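Side-chain contacts in A-type ATP synthase subunit F (Archaeoglobus fulgidus, PDB 2I4R), which is probably a component of the A-type ATP synthase, the rotary machine that makes ATP from ADP by using a proton gradient across the membrane: residues Pro18-Gly23 against Ile58-Tyr63; Ala44-Leu49 against Pro69-Glu74. One frame throughout, in Å; residues are numbered along the deposited sequence.

Contact 1 (Pro18-Gly23 against Ile58-Tyr63); sequences PDFTIG and IMKQEY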
loop_
_atom_site.group_PDB
_atom_site.type_symbol
_atom_site.label_atom_id
_atom_site.label_comp_id
_atom_site.label_asym_id
_atom_site.label_seq_id
_atom_site.Cartn_x
_atom_site.Cartn_y
_atom_site.Cartn_z
ATOM N N PRO B 18 14.771 -8.802 -3.698
ATOM C CA PRO B 18 15.609 -8.733 -2.491
ATOM C C PRO B 18 15.893 -7.320 -1.946
ATOM O O PRO B 18 16.002 -7.133 -0.735
ATOM C CB PRO B 18 16.877 -9.474 -2.915
ATOM C CG PRO B 18 16.922 -9.227 -4.414
ATOM C CD PRO B 18 15.490 -9.472 -4.794
ATOM N N ASP B 19 16.014 -6.339 -2.836
ATOM C CA ASP B 19 16.263 -4.957 -2.433
ATOM C C ASP B 19 15.038 -4.382 -1.736
ATOM O O ASP B 19 15.151 -3.539 -0.852
ATOM C CB ASP B 19 16.572 -4.097 -3.661
ATOM C CG ASP B 19 18.030 -3.691 -3.744
ATOM O OD1 ASP B 19 18.893 -4.548 -3.453
ATOM O OD2 ASP B 19 18.304 -2.521 -4.113
ATOM N N PHE B 20 13.865 -4.839 -2.158
ATOM C CA PHE B 20 12.599 -4.386 -1.610
ATOM C C PHE B 20 12.268 -5.081 -0.302
ATOM O O PHE B 20 11.623 -4.499 0.560
ATOM C CB PHE B 20 11.493 -4.646 -2.639
ATOM C CG PHE B 20 10.115 -4.192 -2.208
ATOM C CD1 PHE B 20 9.337 -4.969 -1.360
ATOM C CD2 PHE B 20 9.578 -3.013 -2.698
ATOM C CE1 PHE B 20 8.051 -4.583 -1.012
ATOM C CE2 PHE B 20 8.291 -2.623 -2.351
ATOM C CZ PHE B 20 7.529 -3.412 -1.509
ATOM N N THR B 21 12.720 -6.320 -0.147
ATOM C CA THR B 21 12.430 -7.100 1.052
ATOM C C THR B 21 13.261 -6.791 2.311
ATOM O O THR B 21 12.727 -6.812 3.428
ATOM C CB THR B 21 12.528 -8.588 0.714
ATOM N N ILE B 22 14.552 -6.506 2.134
ATOM C CA ILE B 22 15.460 -6.231 3.262
ATOM C C ILE B 22 14.957 -5.266 4.297
ATOM O O ILE B 22 15.062 -5.537 5.486
ATOM C CB ILE B 22 16.844 -5.704 2.808
ATOM C CG1 ILE B 22 16.709 -4.983 1.464
ATOM C CG2 ILE B 22 17.859 -6.840 2.808
ATOM C CD1 ILE B 22 18.020 -4.822 0.724
ATOM N N GLY B 23 14.434 -4.131 3.853
ATOM C CA GLY B 23 13.928 -3.167 4.807
ATOM C C GLY B 23 12.925 -3.767 5.787
ATOM O O GLY B 23 12.904 -3.402 6.967
ATOM N N ILE B 58 2.094 -6.760 1.315
ATOM C CA ILE B 58 2.691 -5.578 0.688
ATOM C C ILE B 58 3.260 -5.966 -0.674
ATOM O O ILE B 58 3.874 -7.023 -0.814
ATOM C CB ILE B 58 3.882 -5.020 1.508
ATOM C CG1 ILE B 58 3.514 -4.883 2.986
ATOM C CG2 ILE B 58 4.310 -3.684 0.932
ATOM C CD1 ILE B 58 2.548 -3.775 3.274
HETATM N N MSE B 59 3.085 -5.108 -1.670
HETATM C CA MSE B 59 3.609 -5.401 -2.996
HETATM C C MSE B 59 3.851 -4.168 -3.839
HETATM O O MSE B 59 3.294 -3.103 -3.585
HETATM C CB MSE B 59 2.643 -6.283 -3.770
HETATM C CG MSE B 59 2.818 -7.770 -3.618
HETATM SE SE MSE B 59 2.140 -8.575 -5.241
HETATM C CE MSE B 59 0.311 -7.916 -5.184
ATOM N N LYS B 60 4.681 -4.330 -4.862
ATOM C CA LYS B 60 4.965 -3.247 -5.778
ATOM C C LYS B 60 3.694 -3.069 -6.597
ATOM O O LYS B 60 3.064 -4.043 -7.004
ATOM C CB LYS B 60 6.136 -3.621 -6.682
ATOM C CG LYS B 60 7.474 -3.669 -5.969
ATOM C CD LYS B 60 8.312 -2.422 -6.269
ATOM C CE LYS B 60 9.439 -2.733 -7.248
ATOM N NZ LYS B 60 10.385 -3.766 -6.702
ATOM N N GLN B 61 3.312 -1.822 -6.830
ATOM C CA GLN B 61 2.102 -1.534 -7.583
ATOM C C GLN B 61 2.258 -2.051 -9.000
ATOM O O GLN B 61 1.284 -2.229 -9.728
ATOM C CB GLN B 61 1.860 -0.027 -7.591
ATOM C CG GLN B 61 0.413 0.383 -7.789
ATOM C CD GLN B 61 0.162 1.821 -7.347
ATOM O OE1 GLN B 61 0.757 2.765 -7.882
ATOM N NE2 GLN B 61 -0.715 1.993 -6.359
ATOM N N GLU B 62 3.503 -2.307 -9.374
ATOM C CA GLU B 62 3.838 -2.786 -10.706
ATOM C C GLU B 62 3.837 -4.297 -10.805
ATOM O O GLU B 62 4.562 -4.858 -11.619
ATOM C CB GLU B 62 5.222 -2.276 -11.088
ATOM C CG GLU B 62 6.261 -2.639 -10.051
ATOM C CD GLU B 62 7.637 -2.146 -10.399
ATOM O OE1 GLU B 62 8.238 -2.696 -11.348
ATOM O OE2 GLU B 62 8.115 -1.207 -9.722
ATOM N N TYR B 63 3.044 -4.966 -9.981
ATOM C CA TYR B 63 3.019 -6.418 -10.043
ATOM C C TYR B 63 1.687 -6.984 -10.516
ATOM O O TYR B 63 1.645 -8.072 -11.096
ATOM C CB TYR B 63 3.405 -7.019 -8.685
ATOM C CG TYR B 63 4.895 -7.011 -8.394
ATOM C CD1 TYR B 63 5.400 -7.604 -7.237
ATOM C CD2 TYR B 63 5.805 -6.436 -9.286
ATOM C CE1 TYR B 63 6.772 -7.628 -6.978
ATOM C CE2 TYR B 63 7.180 -6.457 -9.035
ATOM C CZ TYR B 63 7.655 -7.055 -7.883
ATOM O OH TYR B 63 9.011 -7.086 -7.641
#
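The ring of Phe20 reaches from helix 18-26 to the end of strand 54-60 and lands on the aliphatic part of Lys60. With CG anti to the backbone N (chi1 -179°), the phenyl group is carried straight across the gap, which measures 10.5 Å between the axes of helix 18-23 and strand 58-60. These run roughly antiparallel, with 150° between their directions. The closer-packed part lies along the CD2-CE2 bond of the ring: Phe20 CD2 is 3.8 Å from Lys60 CD, and Phe20 CE2 is 3.9 Å from Lys60 CG. The two side chains pass in opposite directions, and the methylenes approach the ring obliquely. Behind this, Lys60 CB sits 3.7 Å above the plane of the Tyr63 ring, over its centre, so successive carbons of the lysine stem touch two different aromatic rings.

The CZ end is more sparsely contacted, though directed at the sheet: Ile58 CG2 meets Phe20 CZ at the ring edge, 4.0 Å away. Phe20 and Lys60 are each partly exposed. Bends at chi2, chi3 and chi4 lead the lysine past the ring toward the start of the helix, where NZ forms a salt bridge with Asp17.

Phe20 also touches Val14 of strand 11-16, Val86 of strand 82-86 and the ring of Phe24 in its own helix. Helix 18-26 thus packs on one face of a four-stranded parallel sheet of order 2-1-3-4, in an alternating beta/alpha fold, while Met59, a selenomethionine, points to the opposite face, toward helix 38-50.

Contact 2 (Ala44-Leu49 against Pro69-Glu74); sequences AVEDVL and PVLRRE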
loop_
_atom_site.group_PDB
_atom_site.type_symbol
_atom_site.label_atom_id
_atom_site.label_comp_id
_atom_site.label_asym_id
_atom_site.label_seq_id
_atom_site.Cartn_x
_atom_site.Cartn_y
_atom_site.Cartn_z
ATOM N N ALA B 44 4.019 -16.675 -6.235
ATOM C CA ALA B 44 4.027 -16.130 -4.879
ATOM C C ALA B 44 2.655 -15.606 -4.521
ATOM O O ALA B 44 2.146 -15.859 -3.429
ATOM C CB ALA B 44 5.043 -15.010 -4.763
ATOM N N VAL B 45 2.054 -14.871 -5.443
ATOM C CA VAL B 45 0.734 -14.338 -5.191
ATOM C C VAL B 45 -0.290 -15.466 -5.130
ATOM O O VAL B 45 -1.251 -15.404 -4.373
ATOM C CB VAL B 45 0.340 -13.345 -6.270
ATOM C CG1 VAL B 45 -1.013 -12.748 -5.948
ATOM C CG2 VAL B 45 1.401 -12.275 -6.374
ATOM N N GLU B 46 -0.087 -16.501 -5.931
ATOM C CA GLU B 46 -1.009 -17.622 -5.908
ATOM C C GLU B 46 -0.845 -18.278 -4.552
ATOM O O GLU B 46 -1.827 -18.599 -3.877
ATOM C CB GLU B 46 -0.674 -18.631 -7.012
ATOM C CG GLU B 46 -1.224 -18.269 -8.393
ATOM C CD GLU B 46 -0.784 -19.244 -9.484
ATOM O OE1 GLU B 46 -1.347 -19.190 -10.602
ATOM O OE2 GLU B 46 0.130 -20.060 -9.223
ATOM N N ASP B 47 0.412 -18.454 -4.156
ATOM C CA ASP B 47 0.738 -19.087 -2.893
ATOM C C ASP B 47 0.200 -18.323 -1.705
ATOM O O ASP B 47 -0.363 -18.915 -0.785
ATOM C CB ASP B 47 2.249 -19.253 -2.758
ATOM C CG ASP B 47 2.844 -20.105 -3.873
ATOM O OD1 ASP B 47 2.310 -21.212 -4.145
ATOM O OD2 ASP B 47 3.852 -19.664 -4.474
ATOM N N VAL B 48 0.354 -17.007 -1.716
ATOM C CA VAL B 48 -0.130 -16.226 -0.594
ATOM C C VAL B 48 -1.654 -16.300 -0.503
ATOM O O VAL B 48 -2.234 -16.173 0.573
ATOM C CB VAL B 48 0.345 -14.759 -0.698
ATOM C CG1 VAL B 48 -0.441 -14.030 -1.744
ATOM C CG2 VAL B 48 0.230 -14.084 0.647
ATOM N N LEU B 49 -2.304 -16.536 -1.635
ATOM C CA LEU B 49 -3.762 -16.633 -1.662
ATOM C C LEU B 49 -4.233 -17.991 -1.173
ATOM O O LEU B 49 -5.349 -18.117 -0.680
ATOM C CB LEU B 49 -4.295 -16.370 -3.074
ATOM C CG LEU B 49 -4.219 -14.907 -3.524
ATOM C CD1 LEU B 49 -4.380 -14.803 -5.021
ATOM C CD2 LEU B 49 -5.279 -14.107 -2.809
ATOM N N PRO B 69 -5.714 -12.393 -15.627
ATOM C CA PRO B 69 -7.056 -11.906 -15.308
ATOM C C PRO B 69 -7.712 -12.613 -14.138
ATOM O O PRO B 69 -8.336 -11.975 -13.296
ATOM C CB PRO B 69 -7.816 -12.124 -16.611
ATOM C CG PRO B 69 -6.753 -11.939 -17.646
ATOM C CD PRO B 69 -5.601 -12.711 -17.062
ATOM N N VAL B 70 -7.577 -13.932 -14.083
ATOM C CA VAL B 70 -8.189 -14.694 -13.000
ATOM C C VAL B 70 -7.717 -14.181 -11.640
ATOM O O VAL B 70 -8.531 -13.841 -10.773
ATOM C CB VAL B 70 -7.850 -16.200 -13.116
ATOM C CG1 VAL B 70 -8.649 -17.000 -12.091
ATOM C CG2 VAL B 70 -8.143 -16.688 -14.525
ATOM N N LEU B 71 -6.395 -14.124 -11.476
ATOM C CA LEU B 71 -5.770 -13.672 -10.237
ATOM C C LEU B 71 -6.122 -12.247 -9.885
ATOM O O LEU B 71 -6.444 -11.953 -8.736
ATOM C CB LEU B 71 -4.243 -13.798 -10.320
ATOM C CG LEU B 71 -3.622 -15.153 -9.967
ATOM C CD1 LEU B 71 -2.107 -15.084 -10.067
ATOM C CD2 LEU B 71 -4.033 -15.532 -8.557
ATOM N N ARG B 72 -6.053 -11.361 -10.869
ATOM C CA ARG B 72 -6.355 -9.964 -10.610
ATOM C C ARG B 72 -7.762 -9.820 -10.045
ATOM O O ARG B 72 -7.964 -9.119 -9.056
ATOM C CB ARG B 72 -6.186 -9.129 -11.883
ATOM N N ARG B 73 -8.737 -10.491 -10.643
ATOM C CA ARG B 73 -10.085 -10.376 -10.119
ATOM C C ARG B 73 -10.177 -11.143 -8.803
ATOM O O ARG B 73 -10.873 -10.721 -7.871
ATOM C CB ARG B 73 -11.119 -10.884 -11.137
ATOM C CG ARG B 73 -11.134 -12.381 -11.418
ATOM C CD ARG B 73 -12.316 -12.712 -12.346
ATOM N NE ARG B 73 -12.232 -11.941 -13.583
ATOM C CZ ARG B 73 -11.750 -12.410 -14.731
ATOM N NH1 ARG B 73 -11.324 -13.663 -14.817
ATOM N NH2 ARG B 73 -11.643 -11.608 -15.785
ATOM N N GLU B 74 -9.449 -12.257 -8.728
ATOM C CA GLU B 74 -9.430 -13.095 -7.531
ATOM C C GLU B 74 -9.017 -12.273 -6.325
ATOM O O GLU B 74 -9.594 -12.409 -5.244
ATOM C CB GLU B 74 -8.466 -14.261 -7.716
#
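Leu71 projects from helix 69-77 toward helix 38-50 and sets both methyl groups against Glu46 and one of them against Leu49 as well. Its CB leaves the backbone toward the opposite helix, and CG, anti to the carbonyl carbon (chi1 -85°), serves as the fork; neither carbon makes a close contact across the gap. The touching is done by the tips. CD1 meets the methylene CG of Glu46 at 3.7 Å. CD2, the other branch, lies 3.6 Å from Leu49 CD1 and 3.9 Å from Glu46 CG. Glu46 crosses Leu71 at about a right angle. Its chain is extended beyond CG, which takes the carboxylate past the leucine toward the exposed side. Leu49 and Leu71 meet at a slant, methyl to methyl.

Glu46 and Leu49 are three residues apart, with Leu71 set against both. Val45, more deeply buried on the same helix, packs on Leu67. Helices 38-50 and 69-77, which precede and follow strand 54-60 in the chain, thus pack together beyond the sheet face opposite helix 18-26.

The chemistry is apolar, even where an acidic residue takes part: Glu46 contributes a methylene rather than its charge. It makes a small apolar contact, buried at Leu71, partly exposed at Leu49 and open to solvent at Glu46.

How the contacts relate
From the N terminus, strand 11-16 leads into helix 18-26, which supplies the first half of contact 1. The chain then runs through strand 32-34 and helix 38-50, where 44-49 opens contact 2, before strand 54-60 brings 58-63 back to the first helix and closes a 34-residue loop. Helix 69-77 follows and closes contact 2 over 19 residues. The segments alternate, so the two loops cross rather than nest. Contact 1 ties a helix to one face of the parallel sheet; contact 2 joins two helices beyond the other. Their centres lie about 17 Å apart, bridged where Met59 SE packs 3.9 Å from Val45 CG2.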